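Local coordinates for protein BAG family molecular chaperone regulator 2 (Arabidopsis thaliana, PDB 4HWD) that probably acts as a co-chaperone in programmed cell death and stress responses, binding the ATPase domain of HSP70/HSC70 chaperones, at residues F14-L19 / M49-K54; G21-F26 / E42-M47. All coordinates share one frame; numbering follows the deposited sequence.

Interaction 1 (F14-L19 / M49-K54); sequences FQVERL and MNQLVK
Gln51 reaches from helix 38-57 onto helix 2-31 and carries every contact that 49-54 makes with 14-19, lying against Gln15, Val16 and Leu19. The two helical segments run antiparallel, their axes 10.6 Å apart at an angle of 161°, and Gln51 faces Val16 most directly, with 7.2 Å between their CA atoms. Its side chain divides the work between its methylenes and its amide. The CG methylene touches a methyl of Leu19, CG to CD1 at 3.6 Å, while CB lies 4.2 Å from CG2 of Val16. A bend about CB-CG (chi2 -53°) then turns the amide aside from the leucine and brings its nitrogen over the aliphatic part of Gln15, where Gln51 NE2 lies 3.5 Å from Gln15 CG. The two glutamine chains cross at about a right angle, with their amide planes 50° apart. Gln15 leaves its helix toward the partner, but a bend in its own chain leads its amide away again, so the encounter is one of amide against methylene and the two polar ends do not pair.

The residue types follow a gradient of burial. Val16 and Leu19 are buried: the valine also rests on Gln71 of helix 63-89, and the leucine on Met47 and Leu48 farther back along helix 38-57. Gln15 and Gln51 are partly exposed, at the margin of the three-helix BAG bundle, where glutamine suits both needs: its methylenes pack on apolar neighbours and its amide can meet water. With just 139 Å² buried in all and no polar bond between the segments, this contact rests on dispersion and the hydrophobic effect, which ask for a fit of shapes between aliphatic carbons and not for a set orientation of either amide.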
loop_
_atom_site.group_PDB
_atom_site.type_symbol
_atom_site.label_atom_id
_atom_site.label_comp_id
_atom_site.label_asym_id
_atom_site.label_seq_id
_atom_site.Cartn_x
_atom_site.Cartn_y
_atom_site.Cartn_z
ATOM N N PHE A 14 -6.957 -1.715 6.606
ATOM C CA PHE A 14 -7.797 -0.527 6.585
ATOM C C PHE A 14 -7.012 0.670 6.040
ATOM O O PHE A 14 -7.523 1.430 5.220
ATOM C CB PHE A 14 -8.263 -0.247 8.009
ATOM C CG PHE A 14 -8.968 1.064 8.181
ATOM C CD1 PHE A 14 -10.345 1.160 7.994
ATOM C CD2 PHE A 14 -8.262 2.199 8.596
ATOM C CE1 PHE A 14 -11.013 2.370 8.227
ATOM C CE2 PHE A 14 -8.919 3.408 8.828
ATOM C CZ PHE A 14 -10.298 3.492 8.645
ATOM N N GLN A 15 -5.771 0.844 6.501
ATOM C CA GLN A 15 -4.949 1.969 6.046
ATOM C C GLN A 15 -4.494 1.745 4.602
ATOM O O GLN A 15 -4.437 2.679 3.810
ATOM C CB GLN A 15 -3.731 2.160 6.966
ATOM C CG GLN A 15 -3.006 3.495 6.771
ATOM C CD GLN A 15 -3.969 4.683 6.731
ATOM O OE1 GLN A 15 -4.951 4.724 7.475
ATOM N NE2 GLN A 15 -3.687 5.653 5.865
ATOM N N VAL A 16 -4.194 0.499 4.262
ATOM C CA VAL A 16 -3.772 0.151 2.916
ATOM C C VAL A 16 -4.837 0.488 1.869
ATOM O O VAL A 16 -4.501 0.976 0.780
ATOM C CB VAL A 16 -3.410 -1.349 2.828
ATOM C CG1 VAL A 16 -3.200 -1.772 1.375
ATOM C CG2 VAL A 16 -2.167 -1.614 3.638
ATOM N N GLU A 17 -6.114 0.243 2.168
ATOM C CA GLU A 17 -7.145 0.560 1.180
ATOM C C GLU A 17 -7.370 2.058 1.071
ATOM O O GLU A 17 -7.847 2.558 0.045
ATOM C CB GLU A 17 -8.462 -0.171 1.468
ATOM C CG GLU A 17 -9.102 0.071 2.811
ATOM C CD GLU A 17 -10.317 -0.826 3.014
ATOM O OE1 GLU A 17 -10.218 -2.030 2.690
ATOM O OE2 GLU A 17 -11.362 -0.338 3.501
ATOM N N ARG A 18 -7.022 2.784 2.129
ATOM C CA ARG A 18 -7.146 4.231 2.093
ATOM C C ARG A 18 -5.997 4.722 1.208
ATOM O O ARG A 18 -6.143 5.678 0.466
ATOM C CB ARG A 18 -7.036 4.813 3.503
ATOM C CG ARG A 18 -8.104 4.314 4.467
ATOM C CD ARG A 18 -7.973 4.978 5.832
ATOM N NE ARG A 18 -8.159 6.417 5.738
ATOM C CZ ARG A 18 -9.291 7.001 5.356
ATOM N NH1 ARG A 18 -10.341 6.258 5.036
ATOM N NH2 ARG A 18 -9.372 8.325 5.278
ATOM N N LEU A 19 -4.853 4.047 1.285
ATOM C CA LEU A 19 -3.691 4.404 0.469
ATOM C C LEU A 19 -3.964 4.108 -1.010
ATOM O O LEU A 19 -3.554 4.870 -1.889
ATOM C CB LEU A 19 -2.450 3.632 0.942
ATOM C CG LEU A 19 -1.846 4.145 2.258
ATOM C CD1 LEU A 19 -0.950 3.098 2.890
ATOM C CD2 LEU A 19 -1.074 5.444 1.970
ATOM N N MET A 49 5.322 1.662 1.710
ATOM C CA MET A 49 6.440 0.886 2.238
ATOM C C MET A 49 6.385 0.834 3.759
ATOM O O MET A 49 6.699 -0.188 4.369
ATOM C CB MET A 49 7.779 1.489 1.782
ATOM C CG MET A 49 8.047 1.391 0.277
ATOM S SD MET A 49 8.120 -0.321 -0.325
ATOM C CE MET A 49 9.700 -0.899 0.385
ATOM N N ASN A 50 5.980 1.936 4.374
ATOM C CA ASN A 50 5.874 1.968 5.830
ATOM C C ASN A 50 4.875 0.920 6.323
ATOM O O ASN A 50 5.089 0.294 7.357
ATOM C CB ASN A 50 5.422 3.338 6.311
ATOM C CG ASN A 50 5.361 3.415 7.821
ATOM O OD1 ASN A 50 6.147 4.120 8.451
ATOM N ND2 ASN A 50 4.432 2.677 8.410
ATOM N N GLN A 51 3.778 0.741 5.587
ATOM C CA GLN A 51 2.769 -0.247 5.959
ATOM C C GLN A 51 3.340 -1.639 5.752
ATOM O O GLN A 51 3.016 -2.570 6.480
ATOM C CB GLN A 51 1.508 -0.084 5.102
ATOM C CG GLN A 51 0.652 1.118 5.436
ATOM C CD GLN A 51 0.282 1.179 6.917
ATOM O OE1 GLN A 51 0.003 0.153 7.540
ATOM N NE2 GLN A 51 0.267 2.388 7.481
ATOM N N LEU A 52 4.192 -1.774 4.743
ATOM C CA LEU A 52 4.801 -3.055 4.418
ATOM C C LEU A 52 5.789 -3.538 5.494
ATOM O O LEU A 52 5.872 -4.737 5.767
ATOM C CB LEU A 52 5.490 -2.961 3.047
ATOM C CG LEU A 52 5.753 -4.289 2.331
ATOM C CD1 LEU A 52 4.469 -5.094 2.261
ATOM C CD2 LEU A 52 6.298 -4.024 0.938
ATOM N N VAL A 53 6.543 -2.622 6.096
ATOM C CA VAL A 53 7.472 -3.011 7.157
ATOM C C VAL A 53 6.641 -3.351 8.398
ATOM O O VAL A 53 6.896 -4.352 9.070
ATOM C CB VAL A 53 8.481 -1.878 7.522
ATOM C CG1 VAL A 53 9.274 -1.464 6.285
ATOM C CG2 VAL A 53 7.757 -0.686 8.125
ATOM N N LYS A 54 5.644 -2.513 8.690
ATOM C CA LYS A 54 4.759 -2.732 9.832
ATOM C C LYS A 54 4.135 -4.109 9.718
ATOM O O LYS A 54 4.052 -4.849 10.699
ATOM C CB LYS A 54 3.648 -1.681 9.875
ATOM C CG LYS A 54 4.111 -0.293 10.230
ATOM C CD LYS A 54 2.925 0.582 10.567
ATOM C CE LYS A 54 3.372 1.938 11.091
ATOM N NZ LYS A 54 2.205 2.744 11.517
#

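Interaction 2 (G21-F26 / E42-M47)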
loop_
_atom_site.group_PDB
_atom_site.type_symbol
_atom_site.label_atom_id
_atom_site.label_comp_id
_atom_site.label_asym_id
_atom_site.label_seq_id
_atom_site.Cartn_x
_atom_site.Cartn_y
_atom_site.Cartn_z
ATOM N N GLY A 21 -6.738 4.264 -2.341
ATOM C CA GLY A 21 -7.695 5.253 -2.785
ATOM C C GLY A 21 -6.942 6.461 -3.298
ATOM O O GLY A 21 -7.320 7.045 -4.312
ATOM N N GLN A 22 -5.875 6.844 -2.600
ATOM C CA GLN A 22 -5.090 7.990 -3.036
ATOM C C GLN A 22 -4.342 7.645 -4.323
ATOM O O GLN A 22 -4.205 8.486 -5.207
ATOM C CB GLN A 22 -4.102 8.423 -1.954
ATOM C CG GLN A 22 -3.361 9.691 -2.306
ATOM C CD GLN A 22 -4.306 10.830 -2.625
ATOM O OE1 GLN A 22 -5.167 11.173 -1.821
ATOM N NE2 GLN A 22 -4.153 11.418 -3.803
ATOM N N LEU A 23 -3.862 6.409 -4.428
ATOM C CA LEU A 23 -3.159 5.968 -5.638
ATOM C C LEU A 23 -4.116 5.980 -6.832
ATOM O O LEU A 23 -3.743 6.384 -7.930
ATOM C CB LEU A 23 -2.608 4.559 -5.443
ATOM C CG LEU A 23 -2.002 3.842 -6.656
ATOM C CD1 LEU A 23 -0.728 4.546 -7.128
ATOM C CD2 LEU A 23 -1.713 2.399 -6.269
ATOM N N SER A 24 -5.353 5.541 -6.607
ATOM C CA SER A 24 -6.363 5.508 -7.665
ATOM C C SER A 24 -6.635 6.928 -8.173
ATOM O O SER A 24 -6.829 7.143 -9.373
ATOM C CB SER A 24 -7.655 4.862 -7.142
ATOM O OG SER A 24 -8.610 4.688 -8.176
ATOM N N ALA A 25 -6.635 7.896 -7.258
ATOM C CA ALA A 25 -6.846 9.291 -7.629
ATOM C C ALA A 25 -5.675 9.785 -8.486
ATOM O O ALA A 25 -5.886 10.452 -9.503
ATOM C CB ALA A 25 -6.986 10.154 -6.387
ATOM N N PHE A 26 -4.448 9.468 -8.070
ATOM C CA PHE A 26 -3.261 9.871 -8.826
ATOM C C PHE A 26 -3.276 9.175 -10.177
ATOM O O PHE A 26 -2.943 9.772 -11.193
ATOM C CB PHE A 26 -1.958 9.485 -8.102
ATOM C CG PHE A 26 -1.635 10.339 -6.905
ATOM C CD1 PHE A 26 -2.160 11.621 -6.774
ATOM C CD2 PHE A 26 -0.746 9.880 -5.937
ATOM C CE1 PHE A 26 -1.805 12.434 -5.692
ATOM C CE2 PHE A 26 -0.385 10.685 -4.856
ATOM C CZ PHE A 26 -0.916 11.969 -4.737
ATOM N N GLU A 42 6.071 10.480 -4.254
ATOM C CA GLU A 42 7.116 9.997 -3.353
ATOM C C GLU A 42 6.610 9.824 -1.932
ATOM O O GLU A 42 6.915 8.826 -1.285
ATOM C CB GLU A 42 8.315 10.952 -3.373
ATOM C CG GLU A 42 8.824 11.250 -4.779
ATOM C CD GLU A 42 10.101 12.064 -4.786
ATOM O OE1 GLU A 42 10.192 13.046 -4.016
ATOM O OE2 GLU A 42 11.014 11.723 -5.570
ATOM N N ASN A 43 5.836 10.788 -1.442
ATOM C CA ASN A 43 5.284 10.687 -0.092
ATOM C C ASN A 43 4.409 9.433 0.034
ATOM O O ASN A 43 4.423 8.755 1.057
ATOM C CB ASN A 43 4.459 11.932 0.250
ATOM C CG ASN A 43 5.323 13.139 0.541
ATOM O OD1 ASN A 43 6.319 13.043 1.261
ATOM N ND2 ASN A 43 4.938 14.293 -0.006
ATOM N N LEU A 44 3.648 9.139 -1.020
ATOM C CA LEU A 44 2.777 7.964 -1.058
ATOM C C LEU A 44 3.634 6.696 -1.064
ATOM O O LEU A 44 3.276 5.691 -0.454
ATOM C CB LEU A 44 1.885 7.993 -2.313
ATOM C CG LEU A 44 0.754 6.955 -2.385
ATOM C CD1 LEU A 44 -0.290 7.290 -1.320
ATOM C CD2 LEU A 44 0.104 6.957 -3.768
ATOM N N MET A 45 4.776 6.744 -1.745
ATOM C CA MET A 45 5.652 5.584 -1.796
ATOM C C MET A 45 6.132 5.190 -0.404
ATOM O O MET A 45 6.144 4.016 -0.062
ATOM C CB MET A 45 6.861 5.855 -2.695
ATOM C CG MET A 45 7.811 4.663 -2.802
ATOM S SD MET A 45 7.015 3.267 -3.592
ATOM C CE MET A 45 7.303 3.678 -5.371
ATOM N N GLU A 46 6.534 6.171 0.396
ATOM C CA GLU A 46 7.006 5.907 1.751
ATOM C C GLU A 46 5.874 5.375 2.641
ATOM O O GLU A 46 6.104 4.537 3.518
ATOM C CB GLU A 46 7.597 7.188 2.362
ATOM C CG GLU A 46 8.143 7.043 3.795
ATOM C CD GLU A 46 7.073 7.164 4.870
ATOM O OE1 GLU A 46 6.026 7.806 4.615
ATOM O OE2 GLU A 46 7.290 6.639 5.981
ATOM N N MET A 47 4.657 5.857 2.425
ATOM C CA MET A 47 3.535 5.387 3.229
ATOM C C MET A 47 3.236 3.921 2.928
ATOM O O MET A 47 3.028 3.125 3.846
ATOM C CB MET A 47 2.301 6.262 2.991
ATOM C CG MET A 47 2.408 7.638 3.653
ATOM S SD MET A 47 1.059 8.775 3.289
ATOM C CE MET A 47 1.945 10.186 2.667
#
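The ring of Phe26 meets Leu44 of the opposite helix through the CD2-CE2 side: the leucine methyl CD2 lies 3.7 Å from Phe26 CD2, approaching obliquely. One face of the ring is covered from within its own helix by the amide of Gln22, one turn earlier, whose NE2 stands 3.2 Å above the ring plane, displaced toward the rim. Beyond the segments, Asn40 and Leu41 also touch the phenylalanine, so neighbours from both helices meet the ring.

Leu44 makes all the contacts of 42-47 with 21-26 and shares them between its two methyls. CD2 settles on the Leu23 side of the site, 3.9 Å from the backbone atom Leu23 CA and close to its CB, besides touching the ring. CD1 turns instead to the aliphatic stem of Gln22, 4.0 Å from Gln22 CG. This spread depends on the leucine extending across the gap with CG anti to its backbone N (chi1 -170°), which places the fork of the side chain between the neighbouring residues.

With Leu19 as the fourth wall, four residues of helix 2-31 spaced as in two helical turns, Leu19, Gln22, Leu23 and Phe26, surround this one leucine. That is knobs-into-holes packing, as in antiparallel coiled coils, and it belongs to the three-helix bundle of the BAG domain. The segments run at 152° to each other, with axes 11.2 Å apart. Helix 63-89 closes the inner side, with Leu85 on Leu23 and Leu82 on Leu44, a setting that suits branched aliphatic side chains. Gln22 and Phe26 are partly exposed: the glutamine offers carbon to the leucine while its amide, led away by the bend in its chain, lies over the phenylalanine.

Overall arrangement
Interactions 1 and 2 join the same antiparallel pair, helix 2-31 and helix 38-57, with their centres 10 Å apart along it. As in any hairpin of helices, the order reverses on the second arm: 14-19 precedes 21-26, but its partner 49-54 follows 42-47, so interaction 2 lies nearer the connecting turn. Leu44 and Gln51 are seven positions apart, as are Gln15 and Gln22, Val16 and Leu23, and Leu19 and Phe26, so the two sites repeat at heptad spacing. Leu19 bridges them, its CD2 lying 3.6 Å from Met47 CB. Together they zip two helices of the BAG domain, the bundle that helix 63-89 completes.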